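Local coordinates for protein fusolin (Unidentified entomopoxvirus, PDB 4YN2) that forms the intracellular spindle crystals that enhance the virulence of an entomopoxvirus and probably acts on chitin through a lytic polysaccharide mono-oxygenase-like domain, at residues Gly2-Pro7 with Asn224-Asn229; Arg12-Glu17 with Tyr60-Asp65; Glu67-Ala72 with Asn101-Lys106; Glu148-Lys153 with Leu168-Asn173. All coordinates share one frame; numbering follows the deposited sequence.

Interactions 1 and 4 belong to the β-sandwich, whereas interaction 2 joins two helix ends and interaction 3 sets a loop on strand 69-71, a neighbour of 220-231 in its sheet. Interaction 1 is wholly buried, closes the chain loop that contains the other three, and packs one sheet against the other with aliphatic groups and a single amide. Interaction 4 is a true strand pairing within the sheet that also contains strand 220-231, and it runs out to a surface glycan. Interaction 2 combines an aromatic face with a carboxylate network at a helix end; interaction 3 centres on a lysine ammonium set among carbonyls and waters. These two touch through E61 and Y68, while N224 of interaction 1 packs on Y68.

Interaction 1. Residues Gly2-Pro7 with Asn224-Asn229; sequences GYMSFP and NCVDIN
Strands 2-6 and 224-229 run almost parallel, 14° apart, yet their axes lie 7.6 Å from each other, so side chains rather than backbone pairing fill the gap. The N224 side chain spans it. From CB, its CG stands anti to the carbonyl carbon (chi1 -71°), which turns the amide toward the N-terminal strand. OD1 accepts the backbone N-H of M4, with N224 OD1 to M4 N at 3.0 Å and the donor in the carbonyl plane, and it packs 3.2 Å from Y3 CA; Q11 gives the same oxygen a second hydrogen bond. ND2 donates to a water, 3.0 Å from N224 ND2, which in turn donates to the G2 carbonyl oxygen. The two strands belong to opposed sheets of the immunoglobulin-like β-sandwich of lytic polysaccharide mono-oxygenases: 2-6 pairs with 129-138, with a classic β-bulge where S5 and F6 face E135, and 224-229 lies in the other sheet. Further along, V226 splits its branches. CG2 meets the start of the M4 chain, 3.8 Å from M4 CB, the two side chains crossing at about a right angle. CG1 presses into the pyrrolidine of P7, where V226 CG1 and P7 CB are a tight 3.5 Å apart. P7, which follows a cis peptide, also sets its CG 4.1 Å from I228 CG2.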
# COMPACT_ATOMS: atom_id res chain seq x y z
N GLY A 2 9.84 -4.58 -12.74
CA GLY A 2 9.24 -5.47 -11.77
C GLY A 2 8.34 -4.74 -10.81
O GLY A 2 7.98 -3.58 -11.03
N TYR A 3 7.96 -5.43 -9.76
CA TYR A 3 7.06 -4.89 -8.75
C TYR A 3 7.22 -5.62 -7.44
O TYR A 3 7.71 -6.75 -7.42
CB TYR A 3 5.59 -5.00 -9.22
CG TYR A 3 5.22 -6.38 -9.69
CD1 TYR A 3 4.85 -7.37 -8.79
CD2 TYR A 3 5.29 -6.72 -11.04
CE1 TYR A 3 4.56 -8.67 -9.22
CE2 TYR A 3 5.02 -8.01 -11.48
CZ TYR A 3 4.66 -8.99 -10.56
OH TYR A 3 4.36 -10.26 -10.98
N MET A 4 6.76 -4.99 -6.37
CA MET A 4 6.73 -5.61 -5.06
C MET A 4 5.67 -6.71 -5.04
O MET A 4 4.52 -6.44 -5.35
CB MET A 4 6.43 -4.56 -3.97
CG MET A 4 7.65 -3.80 -3.53
SD MET A 4 8.90 -4.85 -2.73
CE MET A 4 8.00 -5.46 -1.36
N SER A 5 6.07 -7.95 -4.73
CA SER A 5 5.16 -9.09 -4.69
C SER A 5 4.80 -9.43 -3.27
O SER A 5 3.69 -9.90 -3.04
CB SER A 5 5.76 -10.31 -5.40
OG SER A 5 7.13 -10.46 -5.10
N PHE A 6 5.71 -9.20 -2.30
CA PHE A 6 5.35 -9.41 -0.90
C PHE A 6 5.97 -8.35 -0.00
O PHE A 6 7.18 -8.31 0.14
CB PHE A 6 5.69 -10.81 -0.35
CG PHE A 6 5.06 -10.92 1.02
CD1 PHE A 6 3.70 -11.14 1.15
CD2 PHE A 6 5.77 -10.56 2.15
CE1 PHE A 6 3.08 -11.08 2.40
CE2 PHE A 6 5.15 -10.50 3.40
CZ PHE A 6 3.81 -10.75 3.51
N PRO A 7 5.16 -7.55 0.72
CA PRO A 7 3.71 -7.39 0.59
C PRO A 7 3.42 -6.86 -0.83
O PRO A 7 4.28 -6.21 -1.43
CB PRO A 7 3.36 -6.42 1.74
CG PRO A 7 4.60 -6.33 2.60
CD PRO A 7 5.72 -6.55 1.64
N ASN A 224 7.29 1.81 -5.98
CA ASN A 224 5.99 1.20 -5.68
C ASN A 224 5.51 1.53 -4.31
O ASN A 224 6.27 1.44 -3.35
CB ASN A 224 6.07 -0.32 -5.76
CG ASN A 224 6.20 -0.97 -7.11
OD1 ASN A 224 6.12 -2.20 -7.20
ND2 ASN A 224 6.24 -0.26 -8.22
N CYS A 225 4.19 1.78 -4.19
CA CYS A 225 3.53 1.93 -2.91
C CYS A 225 3.01 0.59 -2.49
O CYS A 225 2.51 -0.16 -3.33
CB CYS A 225 2.43 2.97 -2.98
SG CYS A 225 3.07 4.64 -3.10
N VAL A 226 3.21 0.24 -1.22
CA VAL A 226 2.80 -1.03 -0.65
C VAL A 226 1.96 -0.72 0.57
O VAL A 226 2.47 -0.16 1.55
CB VAL A 226 4.03 -1.90 -0.29
CG1 VAL A 226 3.62 -3.23 0.35
CG2 VAL A 226 4.92 -2.15 -1.51
N ASP A 227 0.67 -1.08 0.52
CA ASP A 227 -0.24 -0.82 1.63
C ASP A 227 -0.11 -1.90 2.70
O ASP A 227 -0.20 -3.09 2.39
CB ASP A 227 -1.67 -0.74 1.11
CG ASP A 227 -1.86 0.42 0.16
OD1 ASP A 227 -1.69 1.58 0.60
OD2 ASP A 227 -2.10 0.18 -1.04
N ILE A 228 0.13 -1.49 3.95
CA ILE A 228 0.29 -2.42 5.07
C ILE A 228 -0.49 -1.96 6.30
O ILE A 228 -0.75 -0.77 6.49
CB ILE A 228 1.78 -2.66 5.43
CG1 ILE A 228 2.48 -1.37 5.93
CG2 ILE A 228 2.52 -3.26 4.24
CD1 ILE A 228 3.79 -1.61 6.66
N ASN A 229 -0.86 -2.93 7.13
CA ASN A 229 -1.49 -2.68 8.42
C ASN A 229 -0.99 -3.74 9.39
O ASN A 229 -0.40 -4.73 8.97
CB ASN A 229 -3.02 -2.64 8.34
CG ASN A 229 -3.67 -1.79 9.41
OD1 ASN A 229 -3.04 -1.36 10.39
ND2 ASN A 229 -4.97 -1.56 9.28
O HOH W 1 6.57 -1.34 -10.98

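Interaction 2. Residues Arg12-Glu17 with Tyr60-Asp65; sequences RRCSME and YEFQQD
Helix 10-15 lies against the C-terminal end of helix 51-63, bringing S15 CA within 4.8 Å of F62 CA and setting R12 beside D65. F62 CG is anti to its carbonyl carbon (chi1 -63°), and the ring presents a face to C14: C14 CB sits 3.6 Å from the centroid of the F62 ring, a CH-pi contact, while C14 SG lies obliquely, 4.6 Å from the same centroid, a sulfur-aromatic contact. The sulfur is tied by a disulfide to C33 on helix 31-48, whose A36 and Y37 also pack on F62, so three helices converge there. They form the helical insertion that follows the first strand of the sandwich, probably equivalent to the L2 region of other lytic polysaccharide mono-oxygenases. Beside the ring the contact turns polar. S15 OG lies 2.6 Å from D65 OD2 and 2.9 Å from the R12 carbonyl O. It also accepts R12 NH1 at 3.0 Å from S15 OG, a fairly straight bond lying in the guanidinium plane. R12 and D65 run side by side in the same direction with their flat ends 85° apart, and the salt bridge from R12 NH1 to D65 OD2 is long, 3.6 Å.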
# COMPACT_ATOMS: atom_id res chain seq x y z
N ARG A 12 0.04 -3.73 -8.40
CA ARG A 12 0.04 -5.15 -8.77
C ARG A 12 -1.25 -5.79 -8.30
O ARG A 12 -1.85 -6.58 -9.03
CB ARG A 12 1.28 -5.90 -8.23
CG ARG A 12 1.27 -7.40 -8.49
CD ARG A 12 1.33 -7.76 -9.96
NE ARG A 12 1.23 -9.21 -10.17
CZ ARG A 12 0.34 -9.84 -10.95
NH1 ARG A 12 -0.56 -9.16 -11.64
NH2 ARG A 12 0.36 -11.17 -11.04
N ARG A 13 -1.72 -5.41 -7.11
CA ARG A 13 -3.00 -5.89 -6.61
C ARG A 13 -4.13 -5.47 -7.57
O ARG A 13 -5.03 -6.27 -7.87
CB ARG A 13 -3.25 -5.38 -5.21
CG ARG A 13 -4.61 -5.80 -4.71
CD ARG A 13 -4.76 -5.66 -3.22
NE ARG A 13 -6.10 -6.09 -2.84
CZ ARG A 13 -7.20 -5.38 -3.01
NH1 ARG A 13 -7.14 -4.16 -3.51
NH2 ARG A 13 -8.38 -5.88 -2.65
N CYS A 14 -4.06 -4.24 -8.09
CA CYS A 14 -5.02 -3.74 -9.08
C CYS A 14 -4.93 -4.51 -10.40
O CYS A 14 -5.96 -4.75 -11.01
CB CYS A 14 -4.82 -2.25 -9.33
SG CYS A 14 -5.17 -1.20 -7.90
N SER A 15 -3.72 -4.84 -10.87
CA SER A 15 -3.56 -5.50 -12.17
C SER A 15 -4.02 -6.96 -12.18
O SER A 15 -4.15 -7.52 -13.26
CB SER A 15 -2.12 -5.42 -12.65
OG SER A 15 -1.29 -6.22 -11.83
N MET A 16 -4.25 -7.58 -11.02
CA MET A 16 -4.78 -8.94 -10.97
C MET A 16 -6.31 -8.94 -11.13
O MET A 16 -6.90 -10.01 -11.27
CB MET A 16 -4.39 -9.61 -9.65
CG MET A 16 -2.89 -9.81 -9.53
SD MET A 16 -2.31 -10.62 -8.02
CE MET A 16 -3.31 -9.87 -6.85
N GLU A 17 -6.95 -7.76 -11.11
CA GLU A 17 -8.40 -7.61 -11.30
C GLU A 17 -8.80 -7.74 -12.77
O GLU A 17 -7.96 -7.59 -13.65
CB GLU A 17 -8.85 -6.24 -10.78
CG GLU A 17 -8.72 -6.09 -9.28
CD GLU A 17 -9.98 -6.41 -8.50
OE1 GLU A 17 -10.90 -7.05 -9.06
OE2 GLU A 17 -10.09 -5.95 -7.35
N TYR A 60 -3.64 0.92 -19.52
CA TYR A 60 -2.18 1.08 -19.48
C TYR A 60 -1.69 1.21 -18.05
O TYR A 60 -0.65 0.65 -17.70
CB TYR A 60 -1.78 2.32 -20.32
CG TYR A 60 -0.31 2.62 -20.37
CD1 TYR A 60 0.30 3.39 -19.39
CD2 TYR A 60 0.47 2.18 -21.43
CE1 TYR A 60 1.65 3.69 -19.45
CE2 TYR A 60 1.82 2.50 -21.52
CZ TYR A 60 2.40 3.29 -20.54
OH TYR A 60 3.75 3.55 -20.60
N GLU A 61 -2.46 1.92 -17.20
CA GLU A 61 -2.13 2.12 -15.80
C GLU A 61 -1.93 0.78 -15.07
O GLU A 61 -0.99 0.65 -14.29
CB GLU A 61 -3.25 2.95 -15.13
CG GLU A 61 -3.19 3.06 -13.63
CD GLU A 61 -4.21 4.05 -13.11
OE1 GLU A 61 -5.42 3.84 -13.34
OE2 GLU A 61 -3.78 5.05 -12.50
N PHE A 62 -2.77 -0.23 -15.37
CA PHE A 62 -2.62 -1.53 -14.74
C PHE A 62 -1.79 -2.50 -15.56
O PHE A 62 -1.14 -3.35 -14.95
CB PHE A 62 -3.97 -2.14 -14.42
CG PHE A 62 -4.82 -1.37 -13.43
CD1 PHE A 62 -4.25 -0.45 -12.55
CD2 PHE A 62 -6.16 -1.68 -13.26
CE1 PHE A 62 -5.04 0.27 -11.65
CE2 PHE A 62 -6.95 -0.97 -12.34
CZ PHE A 62 -6.38 0.01 -11.57
N GLN A 63 -1.74 -2.39 -16.89
CA GLN A 63 -0.92 -3.27 -17.71
C GLN A 63 0.56 -3.04 -17.41
O GLN A 63 1.33 -3.99 -17.39
CB GLN A 63 -1.19 -3.05 -19.22
CG GLN A 63 -0.30 -3.92 -20.14
CD GLN A 63 -0.43 -3.60 -21.60
OE1 GLN A 63 -1.28 -2.82 -22.02
NE2 GLN A 63 0.46 -4.16 -22.41
N GLN A 64 0.95 -1.78 -17.17
CA GLN A 64 2.33 -1.43 -16.88
C GLN A 64 2.65 -1.53 -15.39
O GLN A 64 3.43 -0.73 -14.90
CB GLN A 64 2.61 -0.01 -17.38
CG GLN A 64 2.39 0.20 -18.86
CD GLN A 64 3.25 -0.69 -19.69
OE1 GLN A 64 2.78 -1.68 -20.24
NE2 GLN A 64 4.53 -0.39 -19.76
N ASP A 65 2.17 -2.57 -14.70
CA ASP A 65 2.41 -2.79 -13.26
C ASP A 65 3.89 -3.01 -12.93
O ASP A 65 4.33 -2.63 -11.84
CB ASP A 65 1.56 -3.96 -12.73
CG ASP A 65 1.69 -5.31 -13.45
OD1 ASP A 65 2.53 -5.42 -14.37
OD2 ASP A 65 0.95 -6.25 -13.07

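Interaction 3. Residues Glu67-Ala72 with Asn101-Lys106; sequences EYAALA and NPFGDK
Four oxygens surround the ammonium nitrogen of K106. K106 NZ donates to the E67 carbonyl O at 2.8 Å, from above that carbonyl's plane, and to the F103 carbonyl O at 2.9 Å, in plane and on a lone pair. Two waters accept from it as well: one donates onward to E67 OE2, the other to the A69 carbonyl. The E67 carboxylate itself stays 5.0 Å from the charge, measured from E67 OE2 to K106 NZ. On the way to its tip the lysine chain runs over one face of Y68, the two side chains pointing toward each other, with K106 CD 3.6 Å from the centroid of the Y68 ring; Y68 OH is hydrogen-bonded to the backbone O of E61. F103 is the third residue of a type II turn from N101 to G104. One face of its ring lies over the A69 carbonyl, O centred 3.6 Å from the ring plane, while E67 CG and L71 CG meet its edge, L71 CG being 4.0 Å from F103 CE2. E67, which the loop contacts through its carbonyl and CG, is hydrogen-bonded by OE1 to H1, a zinc ligand with H142, an arrangement consistent with the histidine brace of lytic polysaccharide mono-oxygenases.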
# COMPACT_ATOMS: atom_id res chain seq x y z
N GLU A 67 6.31 -1.42 -14.65
CA GLU A 67 7.02 -0.25 -15.14
C GLU A 67 6.54 1.04 -14.45
O GLU A 67 6.35 2.07 -15.09
CB GLU A 67 6.91 -0.14 -16.67
CG GLU A 67 7.98 0.76 -17.28
CD GLU A 67 7.97 0.81 -18.78
OE1 GLU A 67 8.96 0.34 -19.40
OE2 GLU A 67 6.96 1.28 -19.35
N TYR A 68 6.43 1.02 -13.11
CA TYR A 68 6.13 2.22 -12.32
C TYR A 68 7.48 2.80 -12.08
O TYR A 68 8.12 2.52 -11.08
CB TYR A 68 5.35 1.90 -11.04
CG TYR A 68 3.86 1.86 -11.28
CD1 TYR A 68 3.32 1.18 -12.37
CD2 TYR A 68 2.99 2.59 -10.49
CE1 TYR A 68 1.95 1.20 -12.64
CE2 TYR A 68 1.61 2.60 -10.72
CZ TYR A 68 1.10 1.88 -11.79
OH TYR A 68 -0.26 1.89 -12.03
N ALA A 69 7.99 3.47 -13.12
CA ALA A 69 9.36 3.91 -13.19
C ALA A 69 9.51 5.35 -13.53
O ALA A 69 8.60 5.98 -14.03
CB ALA A 69 10.08 3.09 -14.25
N ALA A 70 10.70 5.86 -13.25
CA ALA A 70 11.10 7.23 -13.57
C ALA A 70 12.59 7.25 -13.88
O ALA A 70 13.35 6.55 -13.21
CB ALA A 70 10.77 8.16 -12.41
N LEU A 71 13.00 8.03 -14.89
CA LEU A 71 14.41 8.16 -15.28
C LEU A 71 15.06 9.31 -14.52
O LEU A 71 14.60 10.45 -14.64
CB LEU A 71 14.52 8.42 -16.80
CG LEU A 71 13.89 7.39 -17.71
CD1 LEU A 71 14.10 7.77 -19.17
CD2 LEU A 71 14.46 6.01 -17.45
N ALA A 72 16.08 9.02 -13.71
CA ALA A 72 16.79 10.03 -12.93
C ALA A 72 18.08 10.52 -13.60
O ALA A 72 18.60 11.55 -13.20
CB ALA A 72 17.12 9.49 -11.55
N ASN A 101 2.38 11.02 -22.63
CA ASN A 101 3.80 11.25 -22.37
C ASN A 101 4.48 9.94 -21.94
O ASN A 101 3.77 9.00 -21.59
CB ASN A 101 3.93 12.30 -21.28
CG ASN A 101 3.72 13.71 -21.78
OD1 ASN A 101 2.77 14.38 -21.39
ND2 ASN A 101 4.62 14.21 -22.63
N PRO A 102 5.83 9.86 -21.94
CA PRO A 102 6.49 8.61 -21.51
C PRO A 102 6.08 8.21 -20.09
O PRO A 102 5.97 9.08 -19.23
CB PRO A 102 7.99 8.91 -21.61
CG PRO A 102 8.12 10.36 -21.81
CD PRO A 102 6.83 10.87 -22.37
N PHE A 103 5.74 6.93 -19.91
CA PHE A 103 5.28 6.31 -18.65
C PHE A 103 3.78 6.55 -18.39
O PHE A 103 3.23 5.99 -17.44
CB PHE A 103 6.12 6.73 -17.44
CG PHE A 103 7.58 6.34 -17.59
CD1 PHE A 103 7.97 5.01 -17.54
CD2 PHE A 103 8.56 7.31 -17.76
CE1 PHE A 103 9.30 4.65 -17.69
CE2 PHE A 103 9.90 6.95 -17.89
CZ PHE A 103 10.27 5.63 -17.83
N GLY A 104 3.11 7.29 -19.29
CA GLY A 104 1.68 7.50 -19.26
C GLY A 104 1.13 8.12 -17.99
O GLY A 104 1.79 8.95 -17.35
N ASP A 105 -0.10 7.73 -17.67
CA ASP A 105 -0.83 8.22 -16.52
C ASP A 105 -1.18 7.08 -15.58
O ASP A 105 -2.10 6.31 -15.85
CB ASP A 105 -2.09 8.94 -16.99
CG ASP A 105 -2.78 9.75 -15.92
OD1 ASP A 105 -2.40 9.61 -14.72
OD2 ASP A 105 -3.68 10.55 -16.26
N LYS A 106 -0.47 7.02 -14.45
CA LYS A 106 -0.73 6.05 -13.40
C LYS A 106 -1.21 6.79 -12.14
O LYS A 106 -1.18 6.22 -11.05
CB LYS A 106 0.53 5.23 -13.13
CG LYS A 106 1.00 4.42 -14.33
CD LYS A 106 2.48 4.22 -14.30
CE LYS A 106 2.97 3.41 -15.47
NZ LYS A 106 4.32 3.83 -15.92
O HOH W 2 5.02 2.62 -18.30
O HOH W 3 5.73 5.42 -14.01

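Interaction 4. Residues Glu148-Lys153 with Leu168-Asn173; sequences EVYITK and LDLIYN. With NAG (2-acetamido-2-deoxy-beta-D-glucopyranose), chain B.
One face of the Y150 ring is covered by L170, whose CD1 makes a CH-pi contact 3.8 Å from the centroid of the Y150 ring, offset toward the rim; W165 meets the same tyrosine edge-to-face. The segments form an antiparallel pair in a sheet of the immunoglobulin-like sandwich, interrupted by a classic β-bulge: I171 and Y172 both face V149. V149 O accepts two N-H groups, I171 N at 2.9 Å and Y172 N at 3.2 Å, so the register slips by one residue and pairs Y150 with L170. At the tip of the Y150 ring, Y150 OH donates to E148 OE1 at 2.6 Å, approaching from above the carboxylate plane, and that oxygen has a salt bridge to R211. The E148 carboxylate stands 87° to the amide plane of N173, the two side chains lying side by side and pointing the same way. On the face of V149 and I151, V149 CB meets Y172 CB; I151 CG2 also touches CG2 of the bulged I171. Where the strand gives way to loop, K153 bends at its last torsion (chi4 -75°) to bridge to D169, K153 NZ to D169 OD1 2.6 Å, on the syn lone pair. The other end carries an N-linked glycan. N173 ND2 is bonded to NAG C1, and NAG N2 donates almost straight, 170°, to E148 OE2 at 2.7 Å, so the carboxylate positions the sugar's acetamido group. Its methyl carbon, NAG C8, rests 3.6 Å from L170 CD2.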
# COMPACT_ATOMS: atom_id res chain seq x y z
N GLU A 148 15.81 1.14 -1.67
CA GLU A 148 15.47 2.00 -0.55
C GLU A 148 14.06 1.69 -0.17
O GLU A 148 13.23 1.49 -1.07
CB GLU A 148 15.62 3.49 -0.87
CG GLU A 148 17.05 3.93 -1.16
CD GLU A 148 17.14 5.35 -1.67
OE1 GLU A 148 16.09 5.93 -2.02
OE2 GLU A 148 18.27 5.88 -1.73
N VAL A 149 13.78 1.63 1.12
CA VAL A 149 12.42 1.45 1.62
C VAL A 149 12.13 2.60 2.54
O VAL A 149 12.93 2.89 3.43
CB VAL A 149 12.17 0.09 2.31
CG1 VAL A 149 10.69 -0.08 2.62
CG2 VAL A 149 12.67 -1.06 1.46
N TYR A 150 10.99 3.25 2.31
CA TYR A 150 10.49 4.33 3.16
C TYR A 150 9.20 3.87 3.74
O TYR A 150 8.56 2.99 3.18
CB TYR A 150 10.25 5.64 2.38
CG TYR A 150 11.44 6.16 1.62
CD1 TYR A 150 11.83 5.57 0.42
CD2 TYR A 150 12.18 7.24 2.09
CE1 TYR A 150 12.93 6.04 -0.29
CE2 TYR A 150 13.30 7.70 1.39
CZ TYR A 150 13.67 7.09 0.21
OH TYR A 150 14.77 7.55 -0.48
N ILE A 151 8.80 4.47 4.84
CA ILE A 151 7.51 4.21 5.45
C ILE A 151 6.88 5.56 5.75
O ILE A 151 7.58 6.51 6.11
CB ILE A 151 7.57 3.30 6.71
CG1 ILE A 151 6.14 2.90 7.15
CG2 ILE A 151 8.34 3.96 7.88
CD1 ILE A 151 6.09 1.77 8.16
N THR A 152 5.57 5.63 5.64
CA THR A 152 4.87 6.84 5.98
C THR A 152 5.08 7.16 7.46
O THR A 152 5.21 6.25 8.29
CB THR A 152 3.40 6.73 5.66
OG1 THR A 152 2.94 5.43 6.04
CG2 THR A 152 3.10 7.00 4.19
N LYS A 153 5.06 8.43 7.79
CA LYS A 153 5.19 8.90 9.18
C LYS A 153 4.00 8.39 10.02
O LYS A 153 2.95 8.07 9.47
CB LYS A 153 5.33 10.43 9.25
CG LYS A 153 6.71 10.88 8.81
CD LYS A 153 6.90 12.37 8.89
CE LYS A 153 8.22 12.84 8.30
NZ LYS A 153 9.38 12.54 9.18
N LEU A 168 7.32 10.80 4.42
CA LEU A 168 8.02 9.52 4.32
C LEU A 168 9.31 9.56 5.12
O LEU A 168 10.01 10.56 5.08
CB LEU A 168 8.35 9.18 2.86
CG LEU A 168 7.23 8.65 1.98
CD1 LEU A 168 7.75 8.46 0.57
CD2 LEU A 168 6.63 7.37 2.55
N ASP A 169 9.64 8.44 5.78
CA ASP A 169 10.87 8.24 6.55
C ASP A 169 11.67 7.10 5.94
O ASP A 169 11.09 6.03 5.77
CB ASP A 169 10.53 7.85 7.99
CG ASP A 169 9.93 8.93 8.85
OD1 ASP A 169 10.29 10.11 8.65
OD2 ASP A 169 9.15 8.60 9.76
N LEU A 170 12.97 7.29 5.67
CA LEU A 170 13.80 6.21 5.13
C LEU A 170 14.09 5.20 6.23
O LEU A 170 14.54 5.60 7.29
CB LEU A 170 15.11 6.77 4.55
CG LEU A 170 16.11 5.75 3.96
CD1 LEU A 170 15.64 5.21 2.64
CD2 LEU A 170 17.45 6.40 3.76
N ILE A 171 13.79 3.91 6.00
CA ILE A 171 14.07 2.85 7.00
C ILE A 171 15.06 1.80 6.47
O ILE A 171 15.51 0.98 7.25
CB ILE A 171 12.76 2.18 7.50
CG1 ILE A 171 11.97 1.49 6.36
CG2 ILE A 171 11.90 3.22 8.24
CD1 ILE A 171 10.87 0.56 6.82
N TYR A 172 15.38 1.81 5.17
CA TYR A 172 16.27 0.79 4.62
C TYR A 172 16.95 1.27 3.36
O TYR A 172 16.33 1.94 2.54
CB TYR A 172 15.47 -0.46 4.30
CG TYR A 172 16.28 -1.68 3.93
CD1 TYR A 172 16.83 -2.50 4.91
CD2 TYR A 172 16.43 -2.06 2.61
CE1 TYR A 172 17.52 -3.66 4.58
CE2 TYR A 172 17.17 -3.19 2.26
CZ TYR A 172 17.68 -4.01 3.25
OH TYR A 172 18.35 -5.16 2.89
N ASN A 173 18.23 0.97 3.24
CA ASN A 173 19.02 1.30 2.09
C ASN A 173 20.12 0.25 1.93
O ASN A 173 21.04 0.20 2.75
CB ASN A 173 19.59 2.70 2.21
CG ASN A 173 20.22 3.17 0.95
OD1 ASN A 173 20.14 2.52 -0.09
ND2 ASN A 173 20.87 4.31 1.02
C1 NAG B . 21.55 4.87 -0.11
C2 NAG B . 21.54 6.39 -0.08
C3 NAG B . 22.29 6.91 -1.30
C4 NAG B . 23.68 6.28 -1.38
C5 NAG B . 23.61 4.76 -1.28
C6 NAG B . 24.96 4.09 -1.22
C7 NAG B . 19.72 7.81 0.81
C8 NAG B . 18.27 8.14 0.71
N2 NAG B . 20.18 6.91 -0.07
O3 NAG B . 22.41 8.32 -1.17
O4 NAG B . 24.31 6.61 -2.61
O5 NAG B . 22.90 4.40 -0.09
O6 NAG B . 25.80 4.64 -0.22
O7 NAG B . 20.46 8.36 1.62